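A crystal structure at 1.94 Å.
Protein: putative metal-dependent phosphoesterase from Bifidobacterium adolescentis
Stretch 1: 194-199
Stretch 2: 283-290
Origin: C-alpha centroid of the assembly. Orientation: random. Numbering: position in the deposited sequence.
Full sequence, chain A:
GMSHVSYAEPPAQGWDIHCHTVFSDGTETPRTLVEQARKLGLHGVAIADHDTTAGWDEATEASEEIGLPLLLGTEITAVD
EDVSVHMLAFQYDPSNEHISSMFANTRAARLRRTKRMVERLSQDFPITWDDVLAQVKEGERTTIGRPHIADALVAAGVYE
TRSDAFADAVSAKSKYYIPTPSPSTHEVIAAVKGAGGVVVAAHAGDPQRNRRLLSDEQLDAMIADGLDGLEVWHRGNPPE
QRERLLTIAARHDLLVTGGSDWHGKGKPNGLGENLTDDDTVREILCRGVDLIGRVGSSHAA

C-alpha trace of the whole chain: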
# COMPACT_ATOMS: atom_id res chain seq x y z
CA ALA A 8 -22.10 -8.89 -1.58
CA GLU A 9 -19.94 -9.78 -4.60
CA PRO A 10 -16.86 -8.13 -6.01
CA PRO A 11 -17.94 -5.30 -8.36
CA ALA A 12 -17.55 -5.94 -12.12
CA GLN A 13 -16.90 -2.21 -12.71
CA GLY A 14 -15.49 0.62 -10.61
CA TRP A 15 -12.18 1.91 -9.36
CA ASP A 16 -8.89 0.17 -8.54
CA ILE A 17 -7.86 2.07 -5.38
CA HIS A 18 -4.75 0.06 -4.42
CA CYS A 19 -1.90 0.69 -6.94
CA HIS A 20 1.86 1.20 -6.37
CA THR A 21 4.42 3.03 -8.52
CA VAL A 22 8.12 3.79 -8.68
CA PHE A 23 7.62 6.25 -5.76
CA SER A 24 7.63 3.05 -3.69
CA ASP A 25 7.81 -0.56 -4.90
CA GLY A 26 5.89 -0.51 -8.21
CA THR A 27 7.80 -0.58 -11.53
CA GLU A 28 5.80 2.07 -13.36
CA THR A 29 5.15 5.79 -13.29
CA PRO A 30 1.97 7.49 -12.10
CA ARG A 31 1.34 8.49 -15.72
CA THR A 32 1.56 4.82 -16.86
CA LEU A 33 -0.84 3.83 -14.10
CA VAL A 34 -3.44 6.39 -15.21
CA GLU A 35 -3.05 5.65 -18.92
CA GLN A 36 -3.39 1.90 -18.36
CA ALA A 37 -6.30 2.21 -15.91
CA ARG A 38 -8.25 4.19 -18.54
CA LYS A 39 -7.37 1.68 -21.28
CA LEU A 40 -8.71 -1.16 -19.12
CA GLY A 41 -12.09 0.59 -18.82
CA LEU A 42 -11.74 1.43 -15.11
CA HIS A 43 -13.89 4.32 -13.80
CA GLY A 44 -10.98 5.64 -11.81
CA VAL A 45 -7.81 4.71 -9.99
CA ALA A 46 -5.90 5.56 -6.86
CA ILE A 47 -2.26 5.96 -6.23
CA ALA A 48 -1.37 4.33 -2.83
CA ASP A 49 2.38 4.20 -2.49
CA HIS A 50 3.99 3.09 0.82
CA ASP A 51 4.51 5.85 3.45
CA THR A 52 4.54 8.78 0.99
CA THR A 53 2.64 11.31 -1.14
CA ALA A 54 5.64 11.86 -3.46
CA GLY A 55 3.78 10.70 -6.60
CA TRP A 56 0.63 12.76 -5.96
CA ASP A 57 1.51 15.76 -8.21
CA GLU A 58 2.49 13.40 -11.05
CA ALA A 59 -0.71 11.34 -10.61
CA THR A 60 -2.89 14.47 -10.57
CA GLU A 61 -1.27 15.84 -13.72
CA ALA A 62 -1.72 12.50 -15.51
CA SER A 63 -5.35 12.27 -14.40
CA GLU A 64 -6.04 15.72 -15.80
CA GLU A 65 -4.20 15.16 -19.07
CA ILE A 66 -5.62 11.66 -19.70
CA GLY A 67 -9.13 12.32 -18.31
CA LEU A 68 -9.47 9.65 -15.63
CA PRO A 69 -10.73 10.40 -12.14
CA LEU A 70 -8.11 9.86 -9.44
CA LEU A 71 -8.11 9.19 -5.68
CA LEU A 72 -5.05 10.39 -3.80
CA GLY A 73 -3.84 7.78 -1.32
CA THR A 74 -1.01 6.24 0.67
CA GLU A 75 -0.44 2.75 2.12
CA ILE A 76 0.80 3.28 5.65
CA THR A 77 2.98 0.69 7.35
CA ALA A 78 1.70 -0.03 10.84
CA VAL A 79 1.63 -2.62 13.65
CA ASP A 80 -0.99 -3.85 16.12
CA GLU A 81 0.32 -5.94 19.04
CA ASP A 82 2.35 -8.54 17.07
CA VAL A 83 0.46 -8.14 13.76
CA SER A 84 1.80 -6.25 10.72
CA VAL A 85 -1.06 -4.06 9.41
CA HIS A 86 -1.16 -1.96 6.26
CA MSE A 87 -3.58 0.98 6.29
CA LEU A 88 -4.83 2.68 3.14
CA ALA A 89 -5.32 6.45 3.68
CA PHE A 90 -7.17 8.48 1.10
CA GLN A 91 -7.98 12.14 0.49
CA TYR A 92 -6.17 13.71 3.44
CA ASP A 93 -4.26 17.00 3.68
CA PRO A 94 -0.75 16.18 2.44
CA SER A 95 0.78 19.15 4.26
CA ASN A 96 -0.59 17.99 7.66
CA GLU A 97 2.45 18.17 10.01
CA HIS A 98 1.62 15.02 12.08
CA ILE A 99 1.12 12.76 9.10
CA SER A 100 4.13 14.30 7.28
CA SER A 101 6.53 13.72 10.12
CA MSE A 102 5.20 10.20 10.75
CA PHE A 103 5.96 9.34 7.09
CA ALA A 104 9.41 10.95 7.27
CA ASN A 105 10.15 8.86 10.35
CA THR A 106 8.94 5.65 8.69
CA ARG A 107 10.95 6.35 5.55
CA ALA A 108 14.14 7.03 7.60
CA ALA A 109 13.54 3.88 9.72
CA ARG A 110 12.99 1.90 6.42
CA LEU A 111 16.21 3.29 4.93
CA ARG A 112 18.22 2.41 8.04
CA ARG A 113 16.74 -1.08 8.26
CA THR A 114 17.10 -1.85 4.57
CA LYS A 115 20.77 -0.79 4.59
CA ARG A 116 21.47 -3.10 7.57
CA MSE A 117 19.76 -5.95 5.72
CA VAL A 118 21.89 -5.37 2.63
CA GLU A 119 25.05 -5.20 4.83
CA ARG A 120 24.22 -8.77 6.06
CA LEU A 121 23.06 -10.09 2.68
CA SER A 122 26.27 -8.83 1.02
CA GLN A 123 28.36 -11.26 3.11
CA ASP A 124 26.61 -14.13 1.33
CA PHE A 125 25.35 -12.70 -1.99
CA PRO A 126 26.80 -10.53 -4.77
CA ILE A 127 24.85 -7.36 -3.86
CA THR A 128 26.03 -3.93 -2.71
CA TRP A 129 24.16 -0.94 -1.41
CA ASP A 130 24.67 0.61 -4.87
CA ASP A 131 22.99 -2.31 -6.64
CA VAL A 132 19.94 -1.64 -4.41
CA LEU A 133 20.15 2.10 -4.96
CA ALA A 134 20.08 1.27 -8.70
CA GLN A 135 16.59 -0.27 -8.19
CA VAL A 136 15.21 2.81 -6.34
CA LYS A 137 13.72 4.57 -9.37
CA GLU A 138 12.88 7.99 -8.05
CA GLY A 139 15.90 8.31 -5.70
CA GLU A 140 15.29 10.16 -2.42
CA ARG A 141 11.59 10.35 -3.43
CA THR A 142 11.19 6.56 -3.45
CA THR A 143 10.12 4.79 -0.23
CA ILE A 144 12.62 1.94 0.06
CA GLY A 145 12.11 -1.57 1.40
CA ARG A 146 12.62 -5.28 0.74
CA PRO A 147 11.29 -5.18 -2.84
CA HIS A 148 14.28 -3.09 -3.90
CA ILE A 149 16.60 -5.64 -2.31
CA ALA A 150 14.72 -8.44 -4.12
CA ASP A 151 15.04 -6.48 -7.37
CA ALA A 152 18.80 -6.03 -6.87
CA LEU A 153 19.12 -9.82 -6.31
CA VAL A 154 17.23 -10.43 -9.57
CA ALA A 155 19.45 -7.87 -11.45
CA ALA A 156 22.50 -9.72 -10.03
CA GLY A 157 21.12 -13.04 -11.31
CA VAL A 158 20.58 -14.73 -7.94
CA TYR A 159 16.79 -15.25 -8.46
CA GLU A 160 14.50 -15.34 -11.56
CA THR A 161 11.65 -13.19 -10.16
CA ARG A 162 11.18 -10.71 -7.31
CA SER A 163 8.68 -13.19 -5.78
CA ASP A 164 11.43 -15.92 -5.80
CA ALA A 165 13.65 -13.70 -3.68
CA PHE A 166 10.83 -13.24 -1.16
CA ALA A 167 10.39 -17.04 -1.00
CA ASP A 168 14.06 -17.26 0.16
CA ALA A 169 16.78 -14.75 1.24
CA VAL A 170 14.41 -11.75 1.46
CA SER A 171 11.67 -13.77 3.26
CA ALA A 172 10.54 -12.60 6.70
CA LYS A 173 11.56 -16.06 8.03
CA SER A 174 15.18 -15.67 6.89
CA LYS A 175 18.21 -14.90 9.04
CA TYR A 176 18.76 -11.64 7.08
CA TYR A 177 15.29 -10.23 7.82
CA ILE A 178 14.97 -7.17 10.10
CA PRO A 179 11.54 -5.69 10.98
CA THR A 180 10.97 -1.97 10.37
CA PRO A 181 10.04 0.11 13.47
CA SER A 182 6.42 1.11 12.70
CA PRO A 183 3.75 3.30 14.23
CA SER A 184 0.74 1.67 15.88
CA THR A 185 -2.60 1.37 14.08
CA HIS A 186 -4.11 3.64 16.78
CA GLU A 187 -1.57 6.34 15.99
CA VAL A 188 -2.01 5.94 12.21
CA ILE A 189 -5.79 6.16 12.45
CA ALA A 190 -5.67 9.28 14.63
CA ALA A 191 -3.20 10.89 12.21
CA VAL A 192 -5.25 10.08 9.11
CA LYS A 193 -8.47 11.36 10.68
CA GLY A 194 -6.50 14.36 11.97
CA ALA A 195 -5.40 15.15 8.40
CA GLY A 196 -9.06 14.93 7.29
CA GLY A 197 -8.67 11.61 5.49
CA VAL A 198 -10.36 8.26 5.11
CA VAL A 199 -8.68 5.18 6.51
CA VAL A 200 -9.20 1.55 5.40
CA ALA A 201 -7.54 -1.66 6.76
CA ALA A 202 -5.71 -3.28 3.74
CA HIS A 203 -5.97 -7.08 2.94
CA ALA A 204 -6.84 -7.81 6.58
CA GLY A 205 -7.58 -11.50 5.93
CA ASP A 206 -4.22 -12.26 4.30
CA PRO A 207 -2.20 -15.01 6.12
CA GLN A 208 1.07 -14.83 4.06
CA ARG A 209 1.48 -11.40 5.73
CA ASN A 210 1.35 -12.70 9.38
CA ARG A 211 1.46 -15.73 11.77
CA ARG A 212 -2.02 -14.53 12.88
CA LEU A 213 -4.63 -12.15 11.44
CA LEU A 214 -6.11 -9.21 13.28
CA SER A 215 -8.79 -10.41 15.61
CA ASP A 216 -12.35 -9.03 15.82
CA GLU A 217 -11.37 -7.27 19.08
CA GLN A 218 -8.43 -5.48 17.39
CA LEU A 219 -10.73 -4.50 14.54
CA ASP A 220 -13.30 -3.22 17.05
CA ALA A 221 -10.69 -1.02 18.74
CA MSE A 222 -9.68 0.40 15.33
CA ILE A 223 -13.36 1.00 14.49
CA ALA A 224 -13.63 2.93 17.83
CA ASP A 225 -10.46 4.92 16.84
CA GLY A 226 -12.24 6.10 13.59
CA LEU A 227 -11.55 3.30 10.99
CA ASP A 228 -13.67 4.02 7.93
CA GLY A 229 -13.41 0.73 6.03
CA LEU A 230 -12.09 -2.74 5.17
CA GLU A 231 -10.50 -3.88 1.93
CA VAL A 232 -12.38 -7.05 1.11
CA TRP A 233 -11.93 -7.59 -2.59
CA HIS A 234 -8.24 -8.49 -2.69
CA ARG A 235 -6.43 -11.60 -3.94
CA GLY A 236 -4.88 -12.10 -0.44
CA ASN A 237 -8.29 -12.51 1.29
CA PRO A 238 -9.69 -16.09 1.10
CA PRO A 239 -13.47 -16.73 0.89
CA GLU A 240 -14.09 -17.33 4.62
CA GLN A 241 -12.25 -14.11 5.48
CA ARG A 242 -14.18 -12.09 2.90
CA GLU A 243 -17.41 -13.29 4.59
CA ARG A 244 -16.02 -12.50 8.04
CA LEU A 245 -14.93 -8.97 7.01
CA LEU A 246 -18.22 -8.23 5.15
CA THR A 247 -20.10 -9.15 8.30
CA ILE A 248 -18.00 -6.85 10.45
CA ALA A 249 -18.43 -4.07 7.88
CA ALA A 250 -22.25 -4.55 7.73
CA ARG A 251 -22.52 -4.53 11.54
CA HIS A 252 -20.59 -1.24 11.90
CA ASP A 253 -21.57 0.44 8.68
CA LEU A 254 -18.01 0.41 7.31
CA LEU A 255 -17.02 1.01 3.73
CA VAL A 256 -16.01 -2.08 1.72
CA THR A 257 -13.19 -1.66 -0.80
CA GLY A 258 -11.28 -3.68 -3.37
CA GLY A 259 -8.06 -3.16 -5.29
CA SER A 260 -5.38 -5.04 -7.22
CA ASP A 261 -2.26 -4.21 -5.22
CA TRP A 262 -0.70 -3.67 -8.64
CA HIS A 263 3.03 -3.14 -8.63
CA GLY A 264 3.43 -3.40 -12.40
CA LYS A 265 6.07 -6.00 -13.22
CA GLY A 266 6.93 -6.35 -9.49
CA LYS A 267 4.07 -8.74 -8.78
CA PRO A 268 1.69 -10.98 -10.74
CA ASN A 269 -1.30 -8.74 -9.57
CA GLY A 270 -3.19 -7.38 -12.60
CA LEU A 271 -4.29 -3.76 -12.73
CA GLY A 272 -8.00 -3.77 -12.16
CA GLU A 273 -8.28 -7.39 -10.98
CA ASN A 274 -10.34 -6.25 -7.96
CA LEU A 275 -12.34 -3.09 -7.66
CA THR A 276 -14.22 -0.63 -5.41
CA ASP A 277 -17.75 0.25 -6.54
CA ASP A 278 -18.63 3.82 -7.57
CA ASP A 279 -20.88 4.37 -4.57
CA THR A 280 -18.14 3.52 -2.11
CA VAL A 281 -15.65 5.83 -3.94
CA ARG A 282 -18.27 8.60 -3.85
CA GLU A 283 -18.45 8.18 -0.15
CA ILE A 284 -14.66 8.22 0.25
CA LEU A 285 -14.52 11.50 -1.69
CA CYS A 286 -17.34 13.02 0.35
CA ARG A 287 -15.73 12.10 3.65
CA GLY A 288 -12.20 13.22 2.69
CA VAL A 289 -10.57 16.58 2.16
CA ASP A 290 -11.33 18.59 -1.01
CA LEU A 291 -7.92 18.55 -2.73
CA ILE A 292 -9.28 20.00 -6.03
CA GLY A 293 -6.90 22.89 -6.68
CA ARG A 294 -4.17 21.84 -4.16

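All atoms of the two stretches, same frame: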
# COMPACT_ATOMS: atom_id res chain seq x y z
N GLY A 194 -6.98 13.00 11.71
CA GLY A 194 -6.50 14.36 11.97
C GLY A 194 -6.30 15.18 10.71
O GLY A 194 -6.60 16.39 10.67
N ALA A 195 -5.77 14.52 9.68
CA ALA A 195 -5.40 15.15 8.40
C ALA A 195 -6.63 15.20 7.48
O ALA A 195 -6.54 15.63 6.35
CB ALA A 195 -4.24 14.40 7.73
N GLY A 196 -7.79 14.80 8.00
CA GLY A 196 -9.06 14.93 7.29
C GLY A 196 -9.35 13.80 6.33
O GLY A 196 -10.26 13.91 5.49
N GLY A 197 -8.59 12.71 6.46
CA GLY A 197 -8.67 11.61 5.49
C GLY A 197 -9.60 10.47 5.85
O GLY A 197 -10.27 10.45 6.89
N VAL A 198 -9.54 9.44 5.01
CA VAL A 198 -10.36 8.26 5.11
C VAL A 198 -9.38 7.12 5.23
O VAL A 198 -8.43 6.98 4.43
CB VAL A 198 -11.28 8.11 3.86
CG1 VAL A 198 -12.14 6.79 3.89
CG2 VAL A 198 -12.16 9.35 3.75
N VAL A 199 -9.61 6.26 6.20
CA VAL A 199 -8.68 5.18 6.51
C VAL A 199 -9.34 3.80 6.41
O VAL A 199 -10.44 3.55 6.94
CB VAL A 199 -7.94 5.42 7.90
CG1 VAL A 199 -8.91 5.52 9.02
CG2 VAL A 199 -6.91 4.32 8.13
N GLU A 283 -18.46 7.98 -1.58
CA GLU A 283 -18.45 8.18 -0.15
C GLU A 283 -17.05 8.49 0.37
O GLU A 283 -16.90 9.32 1.26
CB GLU A 283 -19.10 6.97 0.54
CG GLU A 283 -19.32 7.09 2.06
CD GLU A 283 -20.10 8.34 2.54
OE1 GLU A 283 -20.92 8.92 1.79
OE2 GLU A 283 -19.90 8.72 3.72
N ILE A 284 -16.01 7.87 -0.18
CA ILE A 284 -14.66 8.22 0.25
C ILE A 284 -14.37 9.71 -0.03
O ILE A 284 -13.73 10.43 0.79
CB ILE A 284 -13.61 7.33 -0.44
CG1 ILE A 284 -13.75 5.87 0.04
CG2 ILE A 284 -12.15 7.85 -0.15
CD1 ILE A 284 -12.85 4.85 -0.70
N LEU A 285 -14.78 10.14 -1.22
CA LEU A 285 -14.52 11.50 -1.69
C LEU A 285 -15.25 12.52 -0.84
O LEU A 285 -14.70 13.61 -0.51
CB LEU A 285 -14.93 11.63 -3.15
CG LEU A 285 -13.93 11.08 -4.19
CD1 LEU A 285 -14.58 10.97 -5.55
CD2 LEU A 285 -12.68 11.93 -4.29
N CYS A 286 -16.49 12.17 -0.50
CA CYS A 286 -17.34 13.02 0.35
C CYS A 286 -16.85 13.11 1.78
O CYS A 286 -16.94 14.18 2.37
CB CYS A 286 -18.80 12.56 0.31
SG CYS A 286 -19.56 12.80 -1.31
N ARG A 287 -16.28 12.04 2.33
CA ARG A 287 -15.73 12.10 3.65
C ARG A 287 -14.39 12.78 3.73
O ARG A 287 -14.09 13.33 4.78
CB ARG A 287 -15.51 10.71 4.24
CG ARG A 287 -16.74 10.04 4.53
CD ARG A 287 -16.48 8.84 5.35
NE ARG A 287 -17.66 8.05 5.31
CZ ARG A 287 -17.88 6.96 6.01
NH1 ARG A 287 -16.97 6.48 6.87
NH2 ARG A 287 -19.04 6.36 5.84
N GLY A 288 -13.57 12.66 2.70
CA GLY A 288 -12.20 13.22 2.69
C GLY A 288 -12.13 14.71 2.41
O GLY A 288 -13.14 15.42 2.30
N VAL A 289 -10.90 15.20 2.38
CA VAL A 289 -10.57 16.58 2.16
C VAL A 289 -10.75 16.90 0.65
O VAL A 289 -10.48 16.05 -0.22
CB VAL A 289 -9.08 16.81 2.56
CG1 VAL A 289 -8.58 18.17 2.12
CG2 VAL A 289 -8.92 16.64 4.11
N ASP A 290 -11.22 18.10 0.37
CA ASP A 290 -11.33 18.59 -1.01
C ASP A 290 -9.95 19.04 -1.45
O ASP A 290 -9.48 20.10 -1.05
CB ASP A 290 -12.33 19.74 -1.03
CG ASP A 290 -12.58 20.32 -2.44
OD1 ASP A 290 -11.77 20.13 -3.39
OD2 ASP A 290 -13.64 20.98 -2.58
O HOH W 1 -12.34 15.75 5.59

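The contact between 194-199 and 283-290 is a small van der Waals one, largely methyl groups against main chain, in which a turn leading into a strand packs against the C-terminal end of a helix without a direct hydrogen bond, the polar link being made by a single bridging water. The two stretches together bury 267 Å², and the touching residues lie at least 86 positions apart in the sequence.

Each stretch changes course where the two meet. A195 is the first residue to leave helical geometry after one helix, and G288 does the same after the other. From A195 the chain turns through G196 and G197 into the strand that begins at V198. The backbones come closest beyond the second helix, where the CA atoms of G196 and V289 are 5.6 Å apart.

V198 supplies the largest share of the buried surface. Its CA-to-CB bond points toward the helix, and with chi1 in the t rotamer V198 CG2 reaches the last turn, lying 3.5 Å from I284 O, 3.6 Å from R287 CB and 3.7 Å from G288 N. I284 O already accepts a hydrogen bond from G288 N at 2.9 Å, so the methyl group packs over a satisfied piece of helical backbone. Alongside, V198 CB lies 4.1 Å from I284 CG2, an apolar contact between two buried side chains.

R287 serves this surface with the base of its side chain. Its CA-to-CB bond points toward the first stretch, but the end leads away, and R287 NE and NH2 are engaged within the same helix, with NH1 bonded elsewhere in the structure: R287 NE donates to E283 OE2 at 2.8 Å with a nearly straight angle, forming a salt bridge, and R287 NH2 adds a longer bond to E283 OE2 at 3.3 Å. The charge is thus paired one helical turn back, while the aliphatic CB remains against V198.

Around G196 the contacts are with main chain: a side-chain methyl, a CA-H and a water all approach its carbonyl. V289 CG2 sits 3.4 Å from A195 O and 3.3 Å from G196 O, a methyl group resting against two successive carbonyls. G196 O also receives a CA-H...O contact from G288 CA, at 3.5 Å with an angle of 146° at the hydrogen. Although G196 O lies 3.4 Å from V289 N, the angle is too poor for a hydrogen bond. G196 O instead accepts a hydrogen bond from water 1, at 2.8 Å, and the oxygen of the same water donates to R287 O at 3.1 Å. These carbonyls, 3.9 Å apart from G196 O to R287 O, are both acceptors and cannot bond to each other; the water, with two protons to give, joins them.

G196 suits this arrangement on two counts. Its phi of 85° is positive, which by itself favours glycine, and an ideal CB on G196 would lie 2.4 Å from V289 CG2, a clash. The absent side chain therefore leaves room for the valine methyl to settle against the turn.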